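Local structure of periplasmic divalent cation tolerance protein (Synechococcus elongatus, 6GDX) at residues Gly57-Ser69 against Glu80-Gln93. The protein is a trimeric PII-like protein of unsettled function that may bind copper and possibly carries or signals with small molecules. Sequence-based numbering, arbitrary orientation. Where two conformers were deposited one is given.
Sequences GLAACVSITPIQS and ETEQQMSFKTTVEQ
The long beta hairpin of the CutA subunit pairs strand 61-69 antiparallel with strand 80-90, and backbone bonds tie them together from Ser69-Glu80 to Ser63-Ser86. Where the first strand begins, Ala60 N donates to Lys88 O, and Thr89 OG1 reaches Leu58 O at 2.7 Å, tilted out of the carbonyl plane. Val62 and Phe87 form a non-hydrogen-bonded pair on the face covered by helix 43-55. With CG1 anti to the backbone N (chi1 -175°), Val62 lays that methyl over the centre of the Phe87 ring, in a CH-pi contact 3.9 Å from the centroid; Ala59 CB meets the ring edge, and Met85 CE touches Val62 CG1 from the neighbouring pair. On the same face the bent Gln83 chain carries its OE1 to 3.1 Å from Ile64 CG2.

The other face is more polar. Water 1 bridges Ser63 OG, Thr65 OG1 and Gln84 O, donating to the last, while Lys88 folds back so that its NZ bonds Ser86 OG at 3.0 Å. Ile67 CG2 packs on Gln84 CB, and the amide NE2 of Gln84 hydrogen-bonds Glu111. In one of its two conformers Ser69 donates from OG to Glu82 OE1 at 2.7 Å, from above the carboxylate plane, a less certain bond. Thr39 also binds OE1 and Tyr107 binds OE2, so both oxygens of this buried carboxylate are gripped; OE2 also has a weak bond to Bis-Tris, probably from the crystallisation liquor. With an alanine in place of Glu82, the hydroxyls of Thr39, Tyr107 and, in this conformer, Ser69 would probably lose the carboxylate they share. Residues 61-64 pair with a strand of the second subunit and Gln68 and Ser69 with one of the third, extending the hairpin's sheet across both interfaces, as in the trimeric, ferredoxin-like fold of the PII superfamily.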
loop_
_atom_site.group_PDB
_atom_site.type_symbol
_atom_site.label_atom_id
_atom_site.label_comp_id
_atom_site.label_asym_id
_atom_site.label_seq_id
_atom_site.Cartn_x
_atom_site.Cartn_y
_atom_site.Cartn_z
ATOM N N GLY B 57 -21.040 -9.108 0.199
ATOM C CA GLY B 57 -21.198 -7.826 0.859
ATOM C C GLY B 57 -20.157 -7.483 1.896
ATOM O O GLY B 57 -20.394 -6.611 2.728
ATOM N N LEU B 58 -19.021 -8.169 1.863
ATOM C CA LEU B 58 -17.972 -8.012 2.876
ATOM C C LEU B 58 -16.916 -6.966 2.510
ATOM O O LEU B 58 -16.177 -6.502 3.381
ATOM C CB LEU B 58 -17.329 -9.352 3.167
ATOM C CG LEU B 58 -18.272 -10.282 3.925
ATOM C CD1 LEU B 58 -17.707 -11.702 3.899
ATOM C CD2 LEU B 58 -18.520 -9.790 5.335
ATOM N N ALA B 59 -16.843 -6.618 1.229
ATOM C CA ALA B 59 -15.912 -5.600 0.747
ATOM C C ALA B 59 -16.571 -4.889 -0.405
ATOM O O ALA B 59 -17.316 -5.515 -1.185
ATOM C CB ALA B 59 -14.579 -6.193 0.310
ATOM N N ALA B 60 -16.349 -3.587 -0.539
ATOM C CA ALA B 60 -16.868 -2.830 -1.666
ATOM C C ALA B 60 -16.066 -2.975 -2.925
ATOM O O ALA B 60 -16.574 -2.891 -4.056
ATOM C CB ALA B 60 -16.956 -1.360 -1.296
ATOM N N CYS B 61 -14.756 -3.127 -2.739
ATOM C CA CYS B 61 -13.776 -3.258 -3.820
ATOM C C CYS B 61 -12.667 -4.151 -3.287
ATOM O O CYS B 61 -12.323 -4.050 -2.101
ATOM C CB CYS B 61 -13.185 -1.907 -4.240
ATOM S SG CYS B 61 -11.877 -2.044 -5.472
ATOM N N VAL B 62 -12.073 -4.944 -4.164
ATOM C CA VAL B 62 -10.882 -5.683 -3.844
ATOM C C VAL B 62 -9.910 -5.503 -4.981
ATOM O O VAL B 62 -10.295 -5.731 -6.146
ATOM C CB VAL B 62 -11.162 -7.177 -3.638
ATOM C CG1 VAL B 62 -9.910 -7.919 -3.180
ATOM C CG2 VAL B 62 -12.303 -7.391 -2.671
ATOM N N SER B 63 -8.678 -5.088 -4.689
ATOM C CA SER B 63 -7.658 -5.003 -5.722
ATOM C C SER B 63 -6.687 -6.154 -5.574
ATOM O O SER B 63 -6.408 -6.648 -4.444
ATOM C CB SER B 63 -6.920 -3.672 -5.640
ATOM O OG SER B 63 -6.100 -3.590 -4.496
ATOM N N ILE B 64 -6.073 -6.527 -6.687
ATOM C CA ILE B 64 -5.149 -7.633 -6.772
ATOM C C ILE B 64 -3.932 -7.181 -7.554
ATOM O O ILE B 64 -4.066 -6.624 -8.649
ATOM C CB ILE B 64 -5.807 -8.792 -7.529
ATOM C CG1 ILE B 64 -7.132 -9.241 -6.897
ATOM C CG2 ILE B 64 -4.844 -9.936 -7.758
ATOM C CD1 ILE B 64 -7.990 -10.116 -7.821
ATOM N N THR B 65 -2.742 -7.466 -7.021
ATOM C CA THR B 65 -1.447 -7.028 -7.564
ATOM C C THR B 65 -0.496 -8.262 -7.563
ATOM O O THR B 65 -0.315 -8.775 -6.478
ATOM C CB THR B 65 -0.843 -5.905 -6.570
ATOM O OG1 THR B 65 -1.809 -4.840 -6.387
ATOM C CG2 THR B 65 0.394 -5.339 -7.102
ATOM N N PRO B 66 0.193 -8.642 -8.651
ATOM C CA PRO B 66 1.197 -9.714 -8.502
ATOM C C PRO B 66 2.435 -9.207 -7.774
ATOM O O PRO B 66 2.921 -8.104 -8.056
ATOM C CB PRO B 66 1.536 -10.066 -9.957
ATOM C CG PRO B 66 1.165 -8.893 -10.764
ATOM C CD PRO B 66 0.046 -8.203 -10.051
ATOM N N ILE B 67 2.937 -10.015 -6.849
ATOM C CA ILE B 67 4.115 -9.680 -6.050
ATOM C C ILE B 67 5.019 -10.903 -5.985
ATOM O O ILE B 67 4.674 -12.016 -6.395
ATOM C CB ILE B 67 3.736 -9.226 -4.620
ATOM C CG1 ILE B 67 3.091 -10.353 -3.821
ATOM C CG2 ILE B 67 2.869 -7.977 -4.662
ATOM C CD1 ILE B 67 3.016 -10.084 -2.334
ATOM N N GLN B 68 6.207 -10.668 -5.443
ATOM C CA GLN B 68 7.019 -11.729 -4.881
ATOM C C GLN B 68 7.094 -11.507 -3.384
ATOM O O GLN B 68 7.122 -10.349 -2.915
ATOM C CB GLN B 68 8.429 -11.692 -5.462
ATOM C CG GLN B 68 8.479 -12.015 -6.923
ATOM C CD GLN B 68 9.818 -11.706 -7.560
ATOM O OE1 GLN B 68 10.847 -11.678 -6.912
ATOM N NE2 GLN B 68 9.806 -11.515 -8.867
ATOM N N SER B 69 7.084 -12.585 -2.611
ATOM C CA SER B 69 7.191 -12.544 -1.148
ATOM C C SER B 69 8.375 -13.381 -0.700
ATOM O O SER B 69 8.497 -14.535 -1.114
ATOM C CB SER B 69 5.953 -13.157 -0.551
ATOM O OG SER B 69 4.850 -12.358 -0.882
ATOM N N GLU B 80 8.602 -16.530 -3.244
ATOM C CA GLU B 80 7.517 -17.137 -4.026
ATOM C C GLU B 80 6.703 -16.048 -4.660
ATOM O O GLU B 80 6.544 -14.946 -4.104
ATOM C CB GLU B 80 6.605 -17.969 -3.127
ATOM C CG GLU B 80 7.302 -19.134 -2.410
ATOM C CD GLU B 80 7.933 -20.187 -3.316
ATOM O OE1 GLU B 80 7.589 -20.321 -4.515
ATOM O OE2 GLU B 80 8.810 -20.917 -2.799
ATOM N N THR B 81 6.104 -16.364 -5.796
ATOM C CA THR B 81 5.121 -15.458 -6.385
ATOM C C THR B 81 3.828 -15.564 -5.638
ATOM O O THR B 81 3.388 -16.649 -5.241
ATOM C CB THR B 81 4.902 -15.778 -7.861
ATOM O OG1 THR B 81 4.521 -17.140 -7.993
ATOM C CG2 THR B 81 6.145 -15.487 -8.640
ATOM N N GLU B 82 3.211 -14.418 -5.423
ATOM C CA GLU B 82 1.923 -14.325 -4.738
ATOM C C GLU B 82 1.125 -13.213 -5.381
ATOM O O GLU B 82 1.598 -12.470 -6.247
ATOM C CB GLU B 82 2.094 -14.098 -3.239
ATOM C CG GLU B 82 2.676 -15.264 -2.474
ATOM C CD GLU B 82 2.534 -15.133 -0.969
ATOM O OE1 GLU B 82 2.714 -14.024 -0.476
ATOM O OE2 GLU B 82 2.249 -16.168 -0.288
ATOM N N GLN B 83 -0.131 -13.117 -4.951
ATOM C CA GLN B 83 -0.993 -12.006 -5.328
ATOM C C GLN B 83 -1.289 -11.249 -4.054
ATOM O O GLN B 83 -1.847 -11.823 -3.102
ATOM C CB GLN B 83 -2.301 -12.507 -5.917
ATOM C CG GLN B 83 -2.091 -13.365 -7.170
ATOM C CD GLN B 83 -1.712 -12.558 -8.391
ATOM O OE1 GLN B 83 -2.257 -11.489 -8.635
ATOM N NE2 GLN B 83 -0.799 -13.073 -9.179
ATOM N N GLN B 84 -0.951 -9.968 -4.014
ATOM C CA GLN B 84 -1.349 -9.101 -2.924
ATOM C C GLN B 84 -2.787 -8.666 -3.152
ATOM O O GLN B 84 -3.126 -8.144 -4.222
ATOM C CB GLN B 84 -0.444 -7.864 -2.871
ATOM C CG GLN B 84 -0.761 -6.881 -1.756
ATOM C CD GLN B 84 -0.368 -7.446 -0.424
ATOM O OE1 GLN B 84 0.813 -7.725 -0.209
ATOM N NE2 GLN B 84 -1.327 -7.670 0.468
ATOM N N MET B 85 -3.601 -8.795 -2.131
ATOM C CA MET B 85 -4.985 -8.371 -2.156
ATOM C C MET B 85 -5.231 -7.264 -1.155
ATOM O O MET B 85 -4.659 -7.286 -0.052
ATOM C CB MET B 85 -5.888 -9.560 -1.854
ATOM C CG MET B 85 -5.635 -10.734 -2.764
ATOM S SD MET B 85 -6.794 -12.117 -2.502
ATOM C CE MET B 85 -8.284 -11.369 -3.135
ATOM N N SER B 86 -6.036 -6.295 -1.545
ATOM C CA SER B 86 -6.443 -5.197 -0.683
ATOM C C SER B 86 -7.953 -5.093 -0.731
ATOM O O SER B 86 -8.528 -4.755 -1.777
ATOM C CB SER B 86 -5.799 -3.905 -1.147
ATOM O OG SER B 86 -6.319 -2.805 -0.460
ATOM N N PHE B 87 -8.581 -5.396 0.378
ATOM C CA PHE B 87 -10.033 -5.389 0.527
ATOM C C PHE B 87 -10.438 -4.062 1.159
ATOM O O PHE B 87 -10.011 -3.722 2.277
ATOM C CB PHE B 87 -10.511 -6.514 1.456
ATOM C CG PHE B 87 -10.303 -7.917 0.931
ATOM C CD1 PHE B 87 -9.043 -8.508 0.901
ATOM C CD2 PHE B 87 -11.376 -8.670 0.505
ATOM C CE1 PHE B 87 -8.872 -9.787 0.420
ATOM C CE2 PHE B 87 -11.209 -9.965 0.037
ATOM C CZ PHE B 87 -9.962 -10.539 0.024
ATOM N N LYS B 88 -11.287 -3.313 0.465
ATOM C CA LYS B 88 -11.814 -2.034 0.965
ATOM C C LYS B 88 -13.135 -2.306 1.644
ATOM O O LYS B 88 -14.103 -2.786 0.996
ATOM C CB LYS B 88 -12.075 -1.066 -0.181
ATOM C CG LYS B 88 -10.901 -0.371 -0.746
ATOM C CD LYS B 88 -9.905 -1.312 -1.332
ATOM C CE LYS B 88 -8.962 -0.569 -2.239
ATOM N NZ LYS B 88 -7.861 -1.460 -2.663
ATOM N N THR B 89 -13.218 -1.998 2.928
ATOM C CA THR B 89 -14.418 -2.287 3.712
ATOM C C THR B 89 -14.594 -1.257 4.792
ATOM O O THR B 89 -13.883 -0.258 4.859
ATOM C CB THR B 89 -14.328 -3.743 4.228
ATOM O OG1 THR B 89 -15.598 -4.173 4.676
ATOM C CG2 THR B 89 -13.277 -3.951 5.309
ATOM N N THR B 90 -15.580 -1.492 5.639
ATOM C CA THR B 90 -15.831 -0.621 6.778
ATOM C C THR B 90 -15.453 -1.338 8.049
ATOM O O THR B 90 -15.358 -2.556 8.117
ATOM C CB THR B 90 -17.314 -0.279 6.876
ATOM O OG1 THR B 90 -18.053 -1.495 7.033
ATOM C CG2 THR B 90 -17.831 0.495 5.664
ATOM N N VAL B 91 -15.299 -0.570 9.127
ATOM C CA VAL B 91 -15.020 -1.186 10.414
ATOM C C VAL B 91 -16.152 -2.127 10.802
ATOM O O VAL B 91 -15.903 -3.160 11.430
ATOM C CB VAL B 91 -14.729 -0.134 11.495
ATOM C CG1 VAL B 91 -15.928 0.749 11.758
ATOM C CG2 VAL B 91 -14.223 -0.829 12.757
ATOM N N GLU B 92 -17.386 -1.777 10.440
ATOM C CA GLU B 92 -18.527 -2.616 10.792
ATOM C C GLU B 92 -18.477 -3.999 10.143
ATOM O O GLU B 92 -18.995 -4.954 10.734
ATOM C CB GLU B 92 -19.840 -1.926 10.415
ATOM C CG GLU B 92 -20.143 -0.696 11.271
ATOM C CD GLU B 92 -19.634 0.620 10.695
ATOM O OE1 GLU B 92 -18.851 0.650 9.705
ATOM O OE2 GLU B 92 -20.036 1.682 11.210
ATOM N N GLN B 93 -17.892 -4.132 8.945
ATOM C CA GLN B 93 -17.783 -5.437 8.287
ATOM C C GLN B 93 -16.449 -6.124 8.510
ATOM O O GLN B 93 -16.300 -7.261 8.083
ATOM C CB GLN B 93 -18.060 -5.346 6.777
ATOM C CG GLN B 93 -19.432 -4.814 6.410
ATOM C CD GLN B 93 -20.528 -5.525 7.138
ATOM O OE1 GLN B 93 -20.490 -6.740 7.251
ATOM N NE2 GLN B 93 -21.504 -4.777 7.643
HETATM O O HOH W 1 -3.583 -5.218 -4.189
#